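Local structure of nucleoporin NUP82 (Chaetomium thermophilum, 5CWW) at residues P45-A59 and R118-A130. The protein probably serves as a structural component of the nuclear pore complex and a docking partner for transport factors, this chain being its N-terminal beta-propeller part. Residues are numbered along the deposited sequence; the frame is centred on the assembly and turned at random.
Sequences PRRTIARRGTEIFVA and RQLVMSPNQDFLA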
loop_
_atom_site.group_PDB
_atom_site.type_symbol
_atom_site.label_atom_id
_atom_site.label_comp_id
_atom_site.label_asym_id
_atom_site.label_seq_id
_atom_site.Cartn_x
_atom_site.Cartn_y
_atom_site.Cartn_z
ATOM N N PRO B 45 6.973 8.618 7.069
ATOM C CA PRO B 45 5.916 8.452 8.073
ATOM C C PRO B 45 6.473 8.155 9.462
ATOM O O PRO B 45 7.604 7.682 9.581
ATOM C CB PRO B 45 5.109 7.263 7.543
ATOM C CG PRO B 45 6.069 6.495 6.708
ATOM C CD PRO B 45 6.991 7.508 6.099
ATOM N N ARG B 46 5.682 8.438 10.493
ATOM C CA ARG B 46 6.090 8.196 11.871
ATOM C C ARG B 46 4.972 7.514 12.655
ATOM O O ARG B 46 4.197 8.170 13.357
ATOM C CB ARG B 46 6.484 9.506 12.558
ATOM C CG ARG B 46 7.061 9.311 13.955
ATOM C CD ARG B 46 7.314 10.631 14.667
ATOM N NE ARG B 46 7.934 10.420 15.976
ATOM C CZ ARG B 46 7.708 11.164 17.057
ATOM N NH1 ARG B 46 6.873 12.194 17.013
ATOM N NH2 ARG B 46 8.328 10.876 18.192
ATOM N N ARG B 47 4.901 6.191 12.525
ATOM C CA ARG B 47 3.966 5.381 13.298
ATOM C C ARG B 47 4.683 4.802 14.510
ATOM O O ARG B 47 4.801 3.586 14.657
ATOM C CB ARG B 47 3.377 4.266 12.432
ATOM C CG ARG B 47 2.623 4.783 11.220
ATOM C CD ARG B 47 1.821 3.689 10.539
ATOM N NE ARG B 47 1.086 4.207 9.388
ATOM C CZ ARG B 47 -0.057 4.883 9.471
ATOM N NH1 ARG B 47 -0.607 5.130 10.654
ATOM N NH2 ARG B 47 -0.652 5.317 8.370
ATOM N N THR B 48 5.161 5.688 15.376
ATOM C CA THR B 48 6.050 5.302 16.462
ATOM C C THR B 48 5.307 4.862 17.726
ATOM O O THR B 48 5.934 4.593 18.752
ATOM C CB THR B 48 6.994 6.462 16.814
ATOM O OG1 THR B 48 6.249 7.684 16.864
ATOM C CG2 THR B 48 8.087 6.590 15.763
ATOM N N ILE B 49 3.981 4.784 17.651
ATOM C CA ILE B 49 3.175 4.306 18.773
ATOM C C ILE B 49 2.267 3.166 18.328
ATOM O O ILE B 49 1.570 3.268 17.317
ATOM C CB ILE B 49 2.313 5.429 19.391
ATOM C CG1 ILE B 49 3.203 6.577 19.876
ATOM C CG2 ILE B 49 1.484 4.885 20.554
ATOM C CD1 ILE B 49 2.441 7.793 20.381
ATOM N N ALA B 50 2.293 2.080 19.094
ATOM C CA ALA B 50 1.412 0.937 18.879
ATOM C C ALA B 50 0.829 0.513 20.219
ATOM O O ALA B 50 1.350 0.899 21.264
ATOM C CB ALA B 50 2.168 -0.211 18.228
ATOM N N ARG B 51 -0.239 -0.281 20.195
ATOM C CA ARG B 51 -0.941 -0.628 21.426
ATOM C C ARG B 51 -1.599 -1.999 21.399
ATOM O O ARG B 51 -1.855 -2.567 20.339
ATOM C CB ARG B 51 -2.027 0.410 21.724
ATOM C CG ARG B 51 -3.172 0.400 20.713
ATOM C CD ARG B 51 -4.312 1.284 21.159
ATOM N NE ARG B 51 -5.099 0.685 22.238
ATOM C CZ ARG B 51 -6.181 -0.072 22.065
ATOM N NH1 ARG B 51 -6.628 -0.352 20.848
ATOM N NH2 ARG B 51 -6.817 -0.561 23.121
ATOM N N ARG B 52 -1.871 -2.506 22.596
ATOM C CA ARG B 52 -2.738 -3.657 22.787
ATOM C C ARG B 52 -3.419 -3.471 24.136
ATOM O O ARG B 52 -2.750 -3.343 25.163
ATOM C CB ARG B 52 -1.954 -4.973 22.720
ATOM C CG ARG B 52 -0.814 -5.100 23.719
ATOM C CD ARG B 52 -0.091 -6.429 23.561
ATOM N NE ARG B 52 0.823 -6.690 24.669
ATOM C CZ ARG B 52 1.509 -7.818 24.825
ATOM N NH1 ARG B 52 1.393 -8.803 23.942
ATOM N NH2 ARG B 52 2.313 -7.966 25.868
ATOM N N GLY B 53 -4.746 -3.440 24.133
ATOM C CA GLY B 53 -5.490 -3.094 25.331
ATOM C C GLY B 53 -5.027 -1.746 25.856
ATOM O O GLY B 53 -5.034 -0.755 25.125
ATOM N N THR B 54 -4.602 -1.715 27.115
ATOM C CA THR B 54 -4.114 -0.487 27.737
ATOM C C THR B 54 -2.590 -0.368 27.670
ATOM O O THR B 54 -2.020 0.618 28.140
ATOM C CB THR B 54 -4.556 -0.393 29.208
ATOM O OG1 THR B 54 -4.101 -1.547 29.927
ATOM C CG2 THR B 54 -6.069 -0.305 29.300
ATOM N N GLU B 55 -1.934 -1.370 27.091
ATOM C CA GLU B 55 -0.488 -1.323 26.898
ATOM C C GLU B 55 -0.145 -0.551 25.630
ATOM O O GLU B 55 -0.877 -0.616 24.641
ATOM C CB GLU B 55 0.102 -2.734 26.808
ATOM C CG GLU B 55 -0.062 -3.578 28.063
ATOM C CD GLU B 55 0.612 -4.935 27.939
ATOM O OE1 GLU B 55 1.266 -5.186 26.903
ATOM O OE2 GLU B 55 0.489 -5.751 28.877
ATOM N N ILE B 56 0.972 0.173 25.662
ATOM C CA ILE B 56 1.457 0.870 24.478
ATOM C C ILE B 56 2.957 0.654 24.295
ATOM O O ILE B 56 3.685 0.404 25.257
ATOM C CB ILE B 56 1.167 2.391 24.542
ATOM C CG1 ILE B 56 1.886 3.044 25.728
ATOM C CG2 ILE B 56 -0.331 2.634 24.624
ATOM C CD1 ILE B 56 1.849 4.559 25.701
ATOM N N PHE B 57 3.398 0.754 23.047
ATOM C CA PHE B 57 4.803 0.604 22.690
ATOM C C PHE B 57 5.245 1.859 21.953
ATOM O O PHE B 57 4.695 2.194 20.906
ATOM C CB PHE B 57 5.014 -0.640 21.826
ATOM C CG PHE B 57 4.585 -1.917 22.489
ATOM C CD1 PHE B 57 3.249 -2.285 22.516
ATOM C CD2 PHE B 57 5.515 -2.748 23.088
ATOM C CE1 PHE B 57 2.851 -3.459 23.128
ATOM C CE2 PHE B 57 5.124 -3.923 23.701
ATOM C CZ PHE B 57 3.790 -4.280 23.720
ATOM N N VAL B 58 6.235 2.549 22.511
ATOM C CA VAL B 58 6.655 3.849 21.999
ATOM C C VAL B 58 8.092 3.813 21.501
ATOM O O VAL B 58 9.032 3.696 22.289
ATOM C CB VAL B 58 6.527 4.938 23.081
ATOM C CG1 VAL B 58 6.847 6.313 22.504
ATOM C CG2 VAL B 58 5.129 4.921 23.689
ATOM N N ALA B 59 8.256 3.931 20.187
ATOM C CA ALA B 59 9.579 3.939 19.585
ATOM C C ALA B 59 10.263 5.278 19.827
ATOM O O ALA B 59 9.716 6.333 19.509
ATOM C CB ALA B 59 9.487 3.653 18.093
ATOM N N ARG B 118 10.819 3.801 12.490
ATOM C CA ARG B 118 9.878 4.645 11.762
ATOM C C ARG B 118 8.441 4.207 12.003
ATOM O O ARG B 118 7.541 5.043 12.108
ATOM C CB ARG B 118 10.186 4.618 10.264
ATOM C CG ARG B 118 11.512 5.258 9.887
ATOM C CD ARG B 118 11.437 6.773 9.951
ATOM N NE ARG B 118 12.707 7.400 9.593
ATOM C CZ ARG B 118 13.113 7.614 8.344
ATOM N NH1 ARG B 118 12.355 7.251 7.319
ATOM N NH2 ARG B 118 14.284 8.193 8.122
ATOM N N GLN B 119 8.228 2.896 12.086
ATOM C CA GLN B 119 6.882 2.352 12.222
ATOM C C GLN B 119 6.825 1.148 13.156
ATOM O O GLN B 119 7.718 0.297 13.152
ATOM C CB GLN B 119 6.330 1.939 10.854
ATOM C CG GLN B 119 6.407 3.008 9.778
ATOM C CD GLN B 119 5.582 2.651 8.555
ATOM O OE1 GLN B 119 4.407 2.296 8.666
ATOM N NE2 GLN B 119 6.200 2.730 7.380
ATOM N N LEU B 120 5.760 1.099 13.952
ATOM C CA LEU B 120 5.410 -0.074 14.746
ATOM C C LEU B 120 4.026 -0.545 14.321
ATOM O O LEU B 120 3.077 0.241 14.334
ATOM C CB LEU B 120 5.422 0.243 16.241
ATOM C CG LEU B 120 6.716 0.812 16.821
ATOM C CD1 LEU B 120 6.513 1.185 18.285
ATOM C CD2 LEU B 120 7.854 -0.181 16.671
ATOM N N VAL B 121 3.905 -1.816 13.948
ATOM C CA VAL B 121 2.618 -2.357 13.519
ATOM C C VAL B 121 2.255 -3.601 14.319
ATOM O O VAL B 121 2.869 -4.658 14.166
ATOM C CB VAL B 121 2.615 -2.710 12.019
ATOM C CG1 VAL B 121 1.199 -3.033 11.560
ATOM C CG2 VAL B 121 3.185 -1.560 11.197
ATOM N N MET B 122 1.241 -3.460 15.167
ATOM C CA MET B 122 0.752 -4.554 15.992
ATOM C C MET B 122 0.052 -5.596 15.132
ATOM O O MET B 122 -0.670 -5.250 14.198
ATOM C CB MET B 122 -0.212 -4.021 17.057
ATOM C CG MET B 122 -0.615 -5.038 18.115
ATOM S SD MET B 122 0.760 -5.602 19.139
ATOM C CE MET B 122 1.239 -4.078 19.951
ATOM N N SER B 123 0.249 -6.868 15.460
ATOM C CA SER B 123 -0.406 -7.951 14.734
ATOM C C SER B 123 -1.836 -8.107 15.245
ATOM O O SER B 123 -2.170 -7.582 16.304
ATOM C CB SER B 123 0.380 -9.254 14.889
ATOM O OG SER B 123 0.296 -9.751 16.210
ATOM N N PRO B 124 -2.689 -8.826 14.494
ATOM C CA PRO B 124 -4.107 -8.965 14.854
ATOM C C PRO B 124 -4.344 -9.516 16.260
ATOM O O PRO B 124 -5.149 -8.956 17.002
ATOM C CB PRO B 124 -4.640 -9.939 13.797
ATOM C CG PRO B 124 -3.744 -9.747 12.629
ATOM C CD PRO B 124 -2.387 -9.476 13.207
ATOM N N ASN B 125 -3.653 -10.594 16.616
ATOM C CA ASN B 125 -3.809 -11.199 17.934
ATOM C C ASN B 125 -2.856 -10.590 18.962
ATOM O O ASN B 125 -2.790 -11.044 20.104
ATOM C CB ASN B 125 -3.597 -12.709 17.842
ATOM C CG ASN B 125 -4.637 -13.385 16.970
ATOM O OD1 ASN B 125 -5.795 -12.968 16.929
ATOM N ND2 ASN B 125 -4.227 -14.428 16.257
ATOM N N GLN B 126 -2.119 -9.567 18.538
ATOM C CA GLN B 126 -1.329 -8.737 19.444
ATOM C C GLN B 126 -0.229 -9.519 20.163
ATOM O O GLN B 126 0.100 -9.223 21.311
ATOM C CB GLN B 126 -2.250 -8.069 20.473
ATOM C CG GLN B 126 -3.375 -7.257 19.845
ATOM C CD GLN B 126 -4.295 -6.628 20.871
ATOM O OE1 GLN B 126 -4.545 -7.196 21.936
ATOM N NE2 GLN B 126 -4.809 -5.444 20.555
ATOM N N ASP B 127 0.337 -10.508 19.476
ATOM C CA ASP B 127 1.457 -11.277 20.011
ATOM C C ASP B 127 2.757 -10.949 19.272
ATOM O O ASP B 127 3.843 -11.089 19.834
ATOM C CB ASP B 127 1.165 -12.779 19.931
ATOM C CG ASP B 127 0.648 -13.205 18.570
ATOM O OD1 ASP B 127 0.307 -12.324 17.750
ATOM O OD2 ASP B 127 0.575 -14.426 18.323
ATOM N N PHE B 128 2.639 -10.510 18.019
ATOM C CA PHE B 128 3.793 -10.079 17.228
ATOM C C PHE B 128 3.749 -8.575 16.967
ATOM O O PHE B 128 2.675 -7.995 16.796
ATOM C CB PHE B 128 3.854 -10.814 15.882
ATOM C CG PHE B 128 4.150 -12.289 15.984
ATOM C CD1 PHE B 128 4.351 -12.905 17.208
ATOM C CD2 PHE B 128 4.238 -13.059 14.833
ATOM C CE1 PHE B 128 4.621 -14.258 17.282
ATOM C CE2 PHE B 128 4.512 -14.409 14.902
ATOM C CZ PHE B 128 4.704 -15.010 16.128
ATOM N N LEU B 129 4.925 -7.957 16.922
ATOM C CA LEU B 129 5.048 -6.536 16.611
ATOM C C LEU B 129 6.075 -6.316 15.503
ATOM O O LEU B 129 7.255 -6.642 15.663
ATOM C CB LEU B 129 5.445 -5.743 17.857
ATOM C CG LEU B 129 5.583 -4.228 17.683
ATOM C CD1 LEU B 129 4.224 -3.586 17.426
ATOM C CD2 LEU B 129 6.251 -3.606 18.898
ATOM N N ALA B 130 5.620 -5.765 14.382
ATOM C CA ALA B 130 6.506 -5.438 13.272
ATOM C C ALA B 130 7.214 -4.116 13.551
ATOM O O ALA B 130 6.570 -3.126 13.901
ATOM C CB ALA B 130 5.728 -5.365 11.969
HETATM O O HOH W 1 -6.479 -3.469 21.648
#
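R47 and Q119 form a single parallel-type backbone bridge. R47 N donates to R118 O at 2.9 Å, and L120 N donates to R47 O at 2.8 Å. The side chains of R47 and Q119 then run alongside each other, pointing the same way. Their guanidinium and amide planes are turned 49° apart, and R47 CD lies 3.5 Å from Q119 OE1. Their polar ends are held by other parts of the chain: R47 by D391 and the carbonyl of F492, Q119 NE2 by the carbonyl of V176.

Next to the bridge the contact is mainly apolar. L120 reaches in with CG anti to its carbonyl carbon (chi1 -56°). Its CD1 touches A59 CB and lies against the backbone oxygens of F57 and T48. A50 CB rests on L120 CB at 3.8 Å and also meets L129. M122 bends twice, at chi2 and chi3, and brings its CE methyl obliquely to the F57 ring, 3.6 Å from CE1. The two hairpins, 49-59 and 119-130, are the inner parts of successive four-stranded antiparallel sheets. This is the packing of neighbouring blades in a beta-propeller.

Polar contacts close the hairpin-turn end. R52 NH1 donates to Q126 O at 3.0 Å, nearly straight on to the carbonyl and in the guanidinium plane. R52 NE forms a salt bridge with E55 OE1, which also accepts from W66. Replacing R52 with an alanine would probably leave Q126 O without this donor and E55 without its charged mate. The Q126 side chain crosses that of R52 obliquely, with Q126 CD 3.4 Å from R52 CB. Q126 NE2 and G53 N both donate to one water, which links the turn 52-55 to the turn 123-126.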